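Local coordinates for protein thermostable monoacylglycerol lipase (PDB 4LHE) that hydrolyses monoacylglycerols to a free fatty acid and glycerol, as a thermostable bacterial lipase of the alpha/beta hydrolase fold, at residues E41-A46 against E239-F244; W83-C88 against H110-G115; N120-I125 against R172-T177. All blocks are in the same frame, centred on the assembly; numbering follows the deposited sequence.

Contact 1. Residues E41-A46 against E239-F244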
loop_
_atom_site.group_PDB
_atom_site.type_symbol
_atom_site.label_atom_id
_atom_site.label_comp_id
_atom_site.label_asym_id
_atom_site.label_seq_id
_atom_site.Cartn_x
_atom_site.Cartn_y
_atom_site.Cartn_z
ATOM N N GLU A 41 -14.709 0.609 1.296
ATOM C CA GLU A 41 -16.145 0.763 1.503
ATOM C C GLU A 41 -16.764 1.866 0.647
ATOM O O GLU A 41 -17.809 1.649 0.024
ATOM C CB GLU A 41 -16.485 0.927 2.997
ATOM C CG GLU A 41 -16.215 -0.356 3.816
ATOM C CD GLU A 41 -16.511 -0.205 5.306
ATOM O OE1 GLU A 41 -17.058 0.843 5.714
ATOM O OE2 GLU A 41 -16.212 -1.149 6.078
ATOM N N ALA A 42 -16.122 3.034 0.601
ATOM C CA ALA A 42 -16.539 4.108 -0.316
ATOM C C ALA A 42 -16.527 3.735 -1.811
ATOM O O ALA A 42 -17.424 4.159 -2.554
ATOM C CB ALA A 42 -15.725 5.364 -0.080
ATOM N N TYR A 43 -15.538 2.959 -2.263
ATOM C CA TYR A 43 -15.497 2.571 -3.685
ATOM C C TYR A 43 -16.569 1.517 -4.012
ATOM O O TYR A 43 -17.157 1.525 -5.099
ATOM C CB TYR A 43 -14.097 2.088 -4.113
ATOM C CG TYR A 43 -12.965 3.075 -3.831
ATOM C CD1 TYR A 43 -13.202 4.441 -3.717
ATOM C CD2 TYR A 43 -11.663 2.624 -3.657
ATOM C CE1 TYR A 43 -12.160 5.336 -3.449
ATOM C CE2 TYR A 43 -10.630 3.500 -3.392
ATOM C CZ TYR A 43 -10.883 4.852 -3.283
ATOM O OH TYR A 43 -9.833 5.712 -3.004
ATOM N N ALA A 44 -16.808 0.619 -3.064
ATOM C CA ALA A 44 -17.860 -0.384 -3.193
ATOM C C ALA A 44 -19.232 0.295 -3.287
ATOM O O ALA A 44 -20.069 -0.073 -4.115
ATOM C CB ALA A 44 -17.805 -1.340 -2.018
ATOM N N LYS A 45 -19.456 1.299 -2.445
ATOM C CA LYS A 45 -20.708 2.058 -2.496
ATOM C C LYS A 45 -20.869 2.831 -3.822
ATOM O O LYS A 45 -21.986 3.040 -4.309
ATOM C CB LYS A 45 -20.840 2.985 -1.278
ATOM C CG LYS A 45 -22.046 3.937 -1.338
ATOM C CD LYS A 45 -23.391 3.178 -1.382
ATOM C CE LYS A 45 -24.374 3.747 -2.422
ATOM N NZ LYS A 45 -24.811 5.146 -2.119
ATOM N N ALA A 46 -19.761 3.233 -4.431
ATOM C CA ALA A 46 -19.854 3.923 -5.713
ATOM C C ALA A 46 -20.083 2.956 -6.878
ATOM O O ALA A 46 -20.190 3.387 -8.012
ATOM C CB ALA A 46 -18.621 4.738 -5.956
ATOM N N GLU A 239 -12.426 11.050 -2.911
ATOM C CA GLU A 239 -13.108 11.818 -3.958
ATOM C C GLU A 239 -12.230 11.990 -5.211
ATOM O O GLU A 239 -12.715 11.872 -6.344
ATOM C CB GLU A 239 -13.566 13.175 -3.371
ATOM C CG GLU A 239 -14.075 14.217 -4.359
ATOM C CD GLU A 239 -14.530 15.517 -3.667
ATOM O OE1 GLU A 239 -14.227 15.706 -2.457
ATOM O OE2 GLU A 239 -15.199 16.344 -4.336
ATOM N N ARG A 240 -10.934 12.234 -5.017
ATOM C CA ARG A 240 -10.019 12.347 -6.151
ATOM C C ARG A 240 -9.773 11.004 -6.841
ATOM O O ARG A 240 -9.577 10.957 -8.057
ATOM C CB ARG A 240 -8.689 12.980 -5.725
ATOM C CG ARG A 240 -8.775 14.468 -5.453
ATOM C CD ARG A 240 -8.761 15.288 -6.751
ATOM N NE ARG A 240 -7.833 16.412 -6.636
ATOM C CZ ARG A 240 -6.752 16.559 -7.392
ATOM N NH1 ARG A 240 -6.477 15.660 -8.332
ATOM N NH2 ARG A 240 -5.951 17.599 -7.212
ATOM N N SER A 241 -9.771 9.916 -6.073
ATOM C CA SER A 241 -9.587 8.598 -6.662
ATOM C C SER A 241 -10.802 8.193 -7.509
ATOM O O SER A 241 -10.654 7.639 -8.605
ATOM C CB SER A 241 -9.305 7.552 -5.568
ATOM O OG SER A 241 -8.131 7.882 -4.835
ATOM N N LEU A 242 -11.994 8.438 -6.979
ATOM C CA LEU A 242 -13.246 8.143 -7.684
ATOM C C LEU A 242 -13.308 8.876 -9.018
ATOM O O LEU A 242 -13.745 8.317 -10.024
ATOM C CB LEU A 242 -14.435 8.547 -6.800
ATOM C CG LEU A 242 -14.703 7.493 -5.722
ATOM C CD1 LEU A 242 -15.828 7.844 -4.783
ATOM C CD2 LEU A 242 -15.010 6.169 -6.400
ATOM N N GLU A 243 -12.880 10.138 -9.006
ATOM C CA GLU A 243 -12.779 10.958 -10.211
ATOM C C GLU A 243 -11.749 10.328 -11.164
ATOM O O GLU A 243 -12.011 10.193 -12.366
ATOM C CB GLU A 243 -12.398 12.390 -9.805
ATOM C CG GLU A 243 -12.042 13.330 -10.940
ATOM C CD GLU A 243 -11.349 14.610 -10.471
ATOM O OE1 GLU A 243 -10.638 15.217 -11.300
ATOM O OE2 GLU A 243 -11.512 15.016 -9.291
ATOM N N PHE A 244 -10.606 9.907 -10.618
ATOM C CA PHE A 244 -9.577 9.210 -11.397
ATOM C C PHE A 244 -10.136 7.928 -12.027
ATOM O O PHE A 244 -9.970 7.698 -13.233
ATOM C CB PHE A 244 -8.340 8.913 -10.531
ATOM C CG PHE A 244 -7.231 8.141 -11.247
ATOM C CD1 PHE A 244 -7.070 6.777 -11.039
ATOM C CD2 PHE A 244 -6.336 8.791 -12.091
ATOM C CE1 PHE A 244 -6.058 6.068 -11.667
ATOM C CE2 PHE A 244 -5.320 8.083 -12.729
ATOM C CZ PHE A 244 -5.177 6.720 -12.510
HETATM O O HOH W 1 -7.392 5.251 -4.001
#
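Y43 reaches across from helix 37-45 to helix 234-247 and lies against L242 and S241. The close packing is on the ring flank that carries CD1 and CE1. CD1 of Y43 sits 3.7 Å from L242 CD2, and L242 CG lies 4.0 Å from CE1 of Y43. The two side chains meet at a slant. CG of Y43 stands beside the backbone N (chi1 -55°), and from there the ring runs out across the gap between the helices. The hydroxyl ends beside S241, with OH of Y43 3.2 Å from S241 CB. One water joins the two polar ends. It lies 2.7 Å from Y43 OH and donates to S241 OG at 2.9 Å. OG of S241 is also hydrogen-bonded to I237 O, one turn back in its own helix. F245 meets the Y43 ring edge-to-face, and I238 touches it too. A phenylalanine in place of Y43 would lack the hydroxyl and would probably leave the bridging water without its mate on this helix.

The other side is looser. A46, just past the end of helix 37-45, is exposed and gives one methyl contact, from its CB to L242 CD2 at 3.9 Å. L242 CD2 thus touches both the ring and this methyl, while L242 itself is only partly exposed. Beneath the buried side, S241 rests on V117 and F191 of the central sheet. This is helix-to-helix packing on one face of the sheet. It joins the helix after strand 21-26 to the C-terminal helix, as in the alpha/beta hydrolase fold.

Contact 2. Residues W83-C88 against H110-G115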
loop_
_atom_site.group_PDB
_atom_site.type_symbol
_atom_site.label_atom_id
_atom_site.label_comp_id
_atom_site.label_asym_id
_atom_site.label_seq_id
_atom_site.Cartn_x
_atom_site.Cartn_y
_atom_site.Cartn_z
ATOM N N TRP A 83 -8.213 -12.607 -8.200
ATOM C CA TRP A 83 -9.624 -12.600 -7.802
ATOM C C TRP A 83 -10.389 -11.541 -8.579
ATOM O O TRP A 83 -11.498 -11.792 -9.064
ATOM C CB TRP A 83 -9.740 -12.353 -6.299
ATOM C CG TRP A 83 -11.138 -12.421 -5.766
ATOM C CD1 TRP A 83 -11.797 -13.530 -5.334
ATOM C CD2 TRP A 83 -12.042 -11.324 -5.603
ATOM N NE1 TRP A 83 -13.058 -13.195 -4.917
ATOM C CE2 TRP A 83 -13.236 -11.844 -5.069
ATOM C CE3 TRP A 83 -11.958 -9.946 -5.859
ATOM C CZ2 TRP A 83 -14.346 -11.037 -4.780
ATOM C CZ3 TRP A 83 -13.059 -9.145 -5.577
ATOM C CH2 TRP A 83 -14.237 -9.697 -5.035
ATOM N N LEU A 84 -9.802 -10.354 -8.701
ATOM C CA LEU A 84 -10.431 -9.259 -9.443
ATOM C C LEU A 84 -10.516 -9.567 -10.938
ATOM O O LEU A 84 -11.550 -9.323 -11.581
ATOM C CB LEU A 84 -9.631 -7.967 -9.274
ATOM C CG LEU A 84 -9.938 -7.067 -8.078
ATOM C CD1 LEU A 84 -9.193 -5.728 -8.241
ATOM C CD2 LEU A 84 -11.413 -6.840 -7.958
ATOM N N LYS A 85 -9.430 -10.105 -11.492
ATOM C CA LYS A 85 -9.381 -10.367 -12.935
ATOM C C LYS A 85 -10.445 -11.377 -13.382
ATOM O O LYS A 85 -10.931 -11.323 -14.522
ATOM C CB LYS A 85 -7.989 -10.825 -13.343
ATOM C CG LYS A 85 -7.497 -10.162 -14.607
ATOM C CD LYS A 85 -6.244 -10.860 -15.125
ATOM C CE LYS A 85 -5.759 -10.226 -16.418
ATOM N NZ LYS A 85 -4.706 -11.059 -17.068
ATOM N N GLN A 86 -10.836 -12.276 -12.480
ATOM C CA GLN A 86 -11.921 -13.213 -12.779
ATOM C C GLN A 86 -13.252 -12.495 -12.913
ATOM O O GLN A 86 -14.143 -12.958 -13.617
ATOM C CB GLN A 86 -12.049 -14.275 -11.679
ATOM C CG GLN A 86 -10.941 -15.325 -11.653
ATOM C CD GLN A 86 -11.077 -16.287 -10.479
ATOM O OE1 GLN A 86 -10.946 -15.895 -9.308
ATOM N NE2 GLN A 86 -11.343 -17.553 -10.786
ATOM N N ARG A 87 -13.382 -11.357 -12.243
ATOM C CA ARG A 87 -14.689 -10.743 -12.030
ATOM C C ARG A 87 -14.869 -9.408 -12.741
ATOM O O ARG A 87 -15.991 -8.921 -12.881
ATOM C CB ARG A 87 -14.933 -10.570 -10.522
ATOM C CG ARG A 87 -14.971 -11.908 -9.776
ATOM C CD ARG A 87 -14.954 -11.767 -8.262
ATOM N NE ARG A 87 -15.243 -13.061 -7.634
ATOM C CZ ARG A 87 -14.412 -14.103 -7.656
ATOM N NH1 ARG A 87 -13.222 -14.010 -8.242
ATOM N NH2 ARG A 87 -14.761 -15.237 -7.068
ATOM N N CYS A 88 -13.768 -8.829 -13.211
ATOM C CA CYS A 88 -13.795 -7.466 -13.737
ATOM C C CYS A 88 -13.025 -7.385 -15.031
ATOM O O CYS A 88 -12.096 -8.156 -15.247
ATOM C CB CYS A 88 -13.160 -6.506 -12.734
ATOM S SG CYS A 88 -13.987 -6.472 -11.125
ATOM N N HIS A 110 1.943 -6.384 -14.768
ATOM C CA HIS A 110 0.688 -6.499 -15.512
ATOM C C HIS A 110 0.251 -5.151 -16.134
ATOM O O HIS A 110 -0.557 -4.428 -15.539
ATOM C CB HIS A 110 -0.468 -6.967 -14.593
ATOM C CG HIS A 110 -0.214 -8.243 -13.841
ATOM N ND1 HIS A 110 -0.448 -9.490 -14.384
ATOM C CD2 HIS A 110 0.178 -8.462 -12.560
ATOM C CE1 HIS A 110 -0.167 -10.422 -13.487
ATOM N NE2 HIS A 110 0.216 -9.823 -12.371
ATOM N N PRO A 111 0.776 -4.788 -17.318
ATOM C CA PRO A 111 0.201 -3.564 -17.907
ATOM C C PRO A 111 -1.240 -3.654 -18.470
ATOM O O PRO A 111 -1.701 -2.713 -19.119
ATOM C CB PRO A 111 1.218 -3.172 -18.993
ATOM C CG PRO A 111 2.158 -4.344 -19.124
ATOM C CD PRO A 111 2.142 -5.047 -17.806
ATOM N N ASP A 112 -1.961 -4.738 -18.209
ATOM C CA ASP A 112 -3.399 -4.718 -18.467
ATOM C C ASP A 112 -4.103 -3.836 -17.418
ATOM O O ASP A 112 -5.268 -3.459 -17.571
ATOM C CB ASP A 112 -3.990 -6.130 -18.476
ATOM C CG ASP A 112 -3.907 -6.808 -17.121
ATOM O OD1 ASP A 112 -2.953 -7.595 -16.912
ATOM O OD2 ASP A 112 -4.789 -6.559 -16.262
ATOM N N ILE A 113 -3.383 -3.515 -16.349
ATOM C CA ILE A 113 -3.899 -2.634 -15.305
ATOM C C ILE A 113 -4.235 -1.254 -15.885
ATOM O O ILE A 113 -3.401 -0.621 -16.538
ATOM C CB ILE A 113 -2.901 -2.549 -14.118
ATOM C CG1 ILE A 113 -2.914 -3.868 -13.346
ATOM C CG2 ILE A 113 -3.260 -1.421 -13.165
ATOM C CD1 ILE A 113 -1.975 -3.892 -12.131
ATOM N N CYS A 114 -5.467 -0.800 -15.669
ATOM C CA CYS A 114 -5.920 0.434 -16.300
ATOM C C CYS A 114 -5.486 1.698 -15.551
ATOM O O CYS A 114 -5.675 2.802 -16.053
ATOM C CB CYS A 114 -7.433 0.409 -16.497
ATOM S SG CYS A 114 -7.982 -0.772 -17.783
ATOM N N GLY A 115 -4.896 1.545 -14.368
ATOM C CA GLY A 115 -4.422 2.710 -13.626
ATOM C C GLY A 115 -3.996 2.407 -12.201
ATOM O O GLY A 115 -4.434 1.412 -11.616
#
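The side chains of K85 and D112 run out to meet each other at the protein surface. K85 leaves helix 70-87 with its CB directed toward the loop 110-115. Its first torsion is far from a staggered value (chi1 -136°), and beyond CG the chain runs out extended. CB, CG and CD stay more than 4.2 Å from 110-115. CE is the first atom to arrive. CE of K85 lies 3.8 Å from D112 OD2 and 3.9 Å from D112 OD1. At the tip, NZ of K85 is 3.9 Å from OD1 of D112, so CE and NZ are almost equally far from the carboxylate. This is a long salt bridge, and its pull is probably weak. The firmer polar partner of D112 is Y81, whose OH is hydrogen-bonded to OD2. H110 ND1 lies 5.3 Å from K85 NZ, too far for contact.

D112 sits in a type I beta turn from H110 to I113, closed by I113 N to H110 O at 3.1 Å. H110 stacks on Y81 and is hydrogen-bonded through NE2 to E78, which ties the turn to the same helix one to two turns before K85. The turn follows helix 98-109 and leads into strand 115-119. From helix 70-87, L84 and K85 touch I91 of strand 90-96. From the loop, I113 packs on V93, and the backbone of G115 bonds to V93.

Contact 3. Residues N120-I125 against R172-T177; sequences NAAVDI and RLMAQT
M174 fills the gap between helix 164-179 and the loop 120-125. CE of M174 meets two apolar partners: I125 CD1 at 3.5 Å and A122 CB at 3.6 Å. The sulfur comes next, with SD of M174 3.8 Å from I125 CG1. Nearer the helix, CG of M174 passes 3.7 Å from A122 O, and CB of M174 lies at the same distance from V123 O. Beyond CG the M174 chain stays extended (chi2 -174°, chi3 -164°), which carries SD and then CE past the backbone of A122 and V123 to the two side chains.

The loop follows strand 115-119 of the alpha/beta hydrolase sheet. A122 also touches the probable nucleophile elbow and the probable Ser-His-Asp triad (S97, H226, D196). A122 thus borders both M174 and what is probably the catalytic site.

Further out, A122 O accepts a hydrogen bond from T101 OG1, and N203 OD1 is bonded to the backbone N of both V123 and D124. N120 is held through its amide by H226 O and S193 N. On the helix, T177 OG1 donates to L173 O at 2.7 Å, from the face of that carbonyl opposite T177 N. T177 also touches T101, Y105 and E108 of helix 98-109.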
loop_
_atom_site.group_PDB
_atom_site.type_symbol
_atom_site.label_atom_id
_atom_site.label_comp_id
_atom_site.label_asym_id
_atom_site.label_seq_id
_atom_site.Cartn_x
_atom_site.Cartn_y
_atom_site.Cartn_z
ATOM N N ASN A 120 1.683 7.802 -0.601
ATOM C CA ASN A 120 2.912 7.750 0.197
ATOM C C ASN A 120 3.749 6.483 -0.037
ATOM O O ASN A 120 4.343 5.931 0.897
ATOM C CB ASN A 120 2.605 7.924 1.690
ATOM C CG ASN A 120 2.214 9.347 2.042
ATOM O OD1 ASN A 120 2.609 10.302 1.367
ATOM N ND2 ASN A 120 1.431 9.498 3.104
ATOM N N ALA A 121 3.777 6.031 -1.290
ATOM C CA ALA A 121 4.492 4.819 -1.688
ATOM C C ALA A 121 5.982 4.938 -1.402
ATOM O O ALA A 121 6.583 6.004 -1.593
ATOM C CB ALA A 121 4.258 4.518 -3.156
ATOM N N ALA A 122 6.557 3.832 -0.937
ATOM C CA ALA A 122 7.964 3.759 -0.545
ATOM C C ALA A 122 8.803 3.104 -1.638
ATOM O O ALA A 122 8.534 1.963 -2.032
ATOM C CB ALA A 122 8.090 2.974 0.753
ATOM N N VAL A 123 9.828 3.816 -2.106
ATOM C CA VAL A 123 10.660 3.359 -3.225
ATOM C C VAL A 123 12.164 3.457 -2.919
ATOM O O VAL A 123 12.973 2.666 -3.423
ATOM C CB VAL A 123 10.264 4.109 -4.532
ATOM C CG1 VAL A 123 11.471 4.439 -5.377
ATOM C CG2 VAL A 123 9.230 3.301 -5.327
ATOM N N ASP A 124 12.530 4.405 -2.063
ATOM C CA ASP A 124 13.921 4.558 -1.644
ATOM C C ASP A 124 14.011 5.157 -0.231
ATOM O O ASP A 124 13.991 6.379 -0.072
ATOM C CB ASP A 124 14.672 5.439 -2.654
ATOM C CG ASP A 124 16.123 5.706 -2.255
ATOM O OD1 ASP A 124 16.778 4.790 -1.699
ATOM O OD2 ASP A 124 16.609 6.835 -2.508
ATOM N N ILE A 125 14.101 4.306 0.793
ATOM C CA ILE A 125 14.199 4.798 2.174
ATOM C C ILE A 125 15.630 4.744 2.712
ATOM O O ILE A 125 16.159 3.660 2.973
ATOM C CB ILE A 125 13.291 4.022 3.161
ATOM C CG1 ILE A 125 11.831 4.016 2.696
ATOM C CG2 ILE A 125 13.394 4.619 4.560
ATOM C CD1 ILE A 125 10.861 3.577 3.790
ATOM N N ARG A 172 14.539 -5.101 -0.092
ATOM C CA ARG A 172 14.658 -5.854 -1.341
ATOM C C ARG A 172 13.488 -5.620 -2.293
ATOM O O ARG A 172 13.679 -5.506 -3.504
ATOM C CB ARG A 172 14.800 -7.344 -1.061
ATOM C CG ARG A 172 16.152 -7.729 -0.478
ATOM C CD ARG A 172 16.520 -9.150 -0.862
ATOM N NE ARG A 172 15.769 -10.135 -0.102
ATOM C CZ ARG A 172 15.505 -11.366 -0.528
ATOM N NH1 ARG A 172 15.909 -11.757 -1.727
ATOM N NH2 ARG A 172 14.817 -12.199 0.243
ATOM N N LEU A 173 12.280 -5.585 -1.740
ATOM C CA LEU A 173 11.090 -5.244 -2.515
ATOM C C LEU A 173 11.194 -3.845 -3.123
ATOM O O LEU A 173 10.855 -3.658 -4.290
ATOM C CB LEU A 173 9.841 -5.349 -1.631
ATOM C CG LEU A 173 8.505 -4.947 -2.258
ATOM C CD1 LEU A 173 8.265 -5.759 -3.488
ATOM C CD2 LEU A 173 7.372 -5.131 -1.263
ATOM N N MET A 174 11.656 -2.866 -2.349
ATOM C CA MET A 174 11.770 -1.503 -2.876
ATOM C C MET A 174 12.788 -1.431 -4.028
ATOM O O MET A 174 12.604 -0.673 -4.985
ATOM C CB MET A 174 12.129 -0.502 -1.772
ATOM C CG MET A 174 11.093 -0.376 -0.652
ATOM S SD MET A 174 11.552 0.958 0.464
ATOM C CE MET A 174 10.545 0.620 1.893
ATOM N N ALA A 175 13.840 -2.243 -3.939
ATOM C CA ALA A 175 14.903 -2.246 -4.946
ATOM C C ALA A 175 14.399 -2.793 -6.267
ATOM O O ALA A 175 14.595 -2.180 -7.313
ATOM C CB ALA A 175 16.102 -3.064 -4.457
ATOM N N GLN A 176 13.780 -3.968 -6.218
ATOM C CA GLN A 176 13.250 -4.605 -7.414
ATOM C C GLN A 176 12.135 -3.737 -8.016
ATOM O O GLN A 176 11.902 -3.782 -9.229
ATOM C CB GLN A 176 12.730 -6.017 -7.076
ATOM C CG GLN A 176 12.878 -7.053 -8.194
ATOM C CD GLN A 176 11.930 -8.250 -8.040
ATOM O OE1 GLN A 176 11.108 -8.529 -8.925
ATOM N NE2 GLN A 176 12.049 -8.965 -6.922
ATOM N N THR A 177 11.467 -2.933 -7.179
ATOM C CA THR A 177 10.355 -2.083 -7.646
ATOM C C THR A 177 10.851 -0.796 -8.296
ATOM O O THR A 177 10.450 -0.455 -9.406
ATOM C CB THR A 177 9.376 -1.707 -6.501
ATOM O OG1 THR A 177 8.815 -2.897 -5.933
ATOM C CG2 THR A 177 8.252 -0.826 -7.021
#

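After strands 14-16 and 21-26 the chain enters helix 37-45, where contact 1 opens. Contact 2 opens on helix 70-87 and closes 22 residues later, past strand 90-96 and helix 98-109. It joins helix 70-87 to the turn before strand 115-119. Contact 3 opens in the loop after that strand and closes on helix 164-179, tying the two together. Contact 1 closes last and joins the helix after strand 21-26 to the C-terminal helix 234-247. The other two nest inside its loop, one after the other. Contacts 1 and 2 touch, with F244 CE1 4.2 Å from G115 CA. Contacts 1 and 3 lie on opposite sides of the chain's centre, their centres about 26 Å apart.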